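Local coordinates for protein chlorite dismutase (Nitrobacter winogradskyi, PDB 3QPI) that probably uses a bound heme b to break chlorite down into chloride and molecular oxygen, at residues 97-101 and 102-106. Numbering follows the deposited sequence.
Sequences WEMTQ and DERRA
Arg104 folds back over the start of its own helix, 101-111, and clamps the turn linking it to helix 94-98, with Thr100 as N-cap residue. A bend about its CG-CD bond (chi3 -75°) brings the guanidinium back to the carbonyl of Met99. Arg104 NE and NH2 grip Met99 O side-on, each at 2.9 Å; this oxygen lies in the guanidinium plane, while both nitrogens approach it from one face of its carbonyl plane. Thr100 O lies over one guanidinium face, 3.2 Å above the plane and offset toward the rim, and accepts Arg104 N at 3.0 Å in the first helical turn. Gln101 crosses the arginine at about a right angle, its amide turned 65° from the guanidinium, and takes NH1 on OE1. NH1 also bonds Tyr61 OH, and Gln101 NE2 reaches Arg60 O, tying the turn to two heme-binding residues. A leucine in place of Arg104 would probably leave Met99 O without its paired donors and the link between the helices freer to move. The Thr100 side chain makes no capping bond, but Glu103, three residues on, reaches back with its extended chain: Thr100 N meets Glu103 OE1 at 3.2 Å, from above the carboxylate plane.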
loop_
_atom_site.group_PDB
_atom_site.type_symbol
_atom_site.label_atom_id
_atom_site.label_comp_id
_atom_site.label_asym_id
_atom_site.label_seq_id
_atom_site.Cartn_x
_atom_site.Cartn_y
_atom_site.Cartn_z
ATOM N N TRP A 97 14.056 9.430 5.884
ATOM C CA TRP A 97 13.380 10.697 6.109
ATOM C C TRP A 97 14.365 11.859 6.220
ATOM O O TRP A 97 14.013 12.997 5.902
ATOM C CB TRP A 97 12.473 10.603 7.340
ATOM C CG TRP A 97 11.342 9.635 7.106
ATOM C CD1 TRP A 97 11.096 8.461 7.771
ATOM C CD2 TRP A 97 10.323 9.753 6.106
ATOM N NE1 TRP A 97 9.972 7.852 7.254
ATOM C CE2 TRP A 97 9.481 8.624 6.230
ATOM C CE3 TRP A 97 10.035 10.710 5.120
ATOM C CZ2 TRP A 97 8.386 8.420 5.403
ATOM C CZ3 TRP A 97 8.940 10.507 4.301
ATOM C CH2 TRP A 97 8.129 9.371 4.447
ATOM N N GLU A 98 15.603 11.572 6.624
ATOM C CA GLU A 98 16.628 12.604 6.705
ATOM C C GLU A 98 17.082 13.080 5.323
ATOM O O GLU A 98 17.477 14.211 5.170
ATOM C CB GLU A 98 17.835 12.106 7.522
ATOM C CG GLU A 98 17.535 12.019 9.024
ATOM C CD GLU A 98 18.654 11.383 9.861
ATOM O OE1 GLU A 98 18.321 10.761 10.905
ATOM O OE2 GLU A 98 19.854 11.513 9.499
ATOM N N MET A 99 17.036 12.221 4.317
ATOM C CA MET A 99 17.432 12.633 2.967
ATOM C C MET A 99 16.586 13.782 2.397
ATOM O O MET A 99 15.413 13.950 2.753
ATOM C CB MET A 99 17.368 11.440 2.012
ATOM C CG MET A 99 18.560 10.479 2.148
ATOM S SD MET A 99 18.581 9.276 0.803
ATOM C CE MET A 99 17.211 8.230 1.256
ATOM N N THR A 100 17.184 14.554 1.490
ATOM C CA THR A 100 16.491 15.671 0.845
ATOM C C THR A 100 15.537 15.182 -0.251
ATOM O O THR A 100 15.530 14.009 -0.620
ATOM C CB THR A 100 17.482 16.759 0.259
ATOM O OG1 THR A 100 18.391 16.162 -0.661
ATOM C CG2 THR A 100 18.258 17.446 1.348
ATOM N N GLN A 101 14.720 16.091 -0.758
ATOM C CA GLN A 101 13.660 15.711 -1.678
ATOM C C GLN A 101 14.247 15.141 -2.961
ATOM O O GLN A 101 13.730 14.145 -3.486
ATOM C CB GLN A 101 12.739 16.908 -1.974
ATOM C CG GLN A 101 11.729 16.686 -3.102
ATOM C CD GLN A 101 10.678 15.632 -2.783
ATOM O OE1 GLN A 101 10.430 15.302 -1.617
ATOM N NE2 GLN A 101 10.062 15.085 -3.831
ATOM N N ASP A 102 15.317 15.754 -3.464
ATOM C CA ASP A 102 15.932 15.292 -4.719
ATOM C C ASP A 102 16.543 13.908 -4.575
ATOM O O ASP A 102 16.489 13.105 -5.507
ATOM C CB ASP A 102 16.982 16.284 -5.267
ATOM C CG ASP A 102 18.124 16.599 -4.267
ATOM O OD1 ASP A 102 17.989 16.406 -3.031
ATOM O OD2 ASP A 102 19.172 17.090 -4.735
ATOM N N GLU A 103 17.099 13.624 -3.401
ATOM C CA GLU A 103 17.696 12.321 -3.120
ATOM C C GLU A 103 16.639 11.213 -2.967
ATOM O O GLU A 103 16.845 10.076 -3.392
ATOM C CB GLU A 103 18.558 12.409 -1.859
ATOM C CG GLU A 103 19.719 13.386 -1.997
ATOM C CD GLU A 103 20.505 13.590 -0.704
ATOM O OE1 GLU A 103 19.945 13.391 0.404
ATOM O OE2 GLU A 103 21.705 13.950 -0.808
ATOM N N ARG A 104 15.511 11.536 -2.351
ATOM C CA ARG A 104 14.437 10.550 -2.227
ATOM C C ARG A 104 13.799 10.270 -3.606
ATOM O O ARG A 104 13.568 9.109 -3.957
ATOM C CB ARG A 104 13.418 10.974 -1.159
ATOM C CG ARG A 104 13.804 10.464 0.256
ATOM C CD ARG A 104 12.907 11.013 1.386
ATOM N NE ARG A 104 13.217 12.414 1.685
ATOM C CZ ARG A 104 12.530 13.473 1.234
ATOM N NH1 ARG A 104 11.438 13.322 0.478
ATOM N NH2 ARG A 104 12.937 14.702 1.553
ATOM N N ARG A 105 13.578 11.314 -4.407
ATOM C CA ARG A 105 13.018 11.144 -5.749
ATOM C C ARG A 105 13.911 10.264 -6.632
ATOM O O ARG A 105 13.416 9.431 -7.390
ATOM C CB ARG A 105 12.813 12.504 -6.419
ATOM C CG ARG A 105 12.615 12.432 -7.930
ATOM C CD ARG A 105 11.296 11.758 -8.353
ATOM N NE ARG A 105 11.281 11.522 -9.797
ATOM C CZ ARG A 105 10.206 11.214 -10.515
ATOM N NH1 ARG A 105 9.003 11.094 -9.934
ATOM N NH2 ARG A 105 10.339 11.019 -11.829
ATOM N N ALA A 106 15.226 10.448 -6.531
ATOM C CA ALA A 106 16.174 9.681 -7.336
ATOM C C ALA A 106 16.141 8.174 -7.010
ATOM O O ALA A 106 16.106 7.331 -7.903
ATOM C CB ALA A 106 17.612 10.253 -7.154
#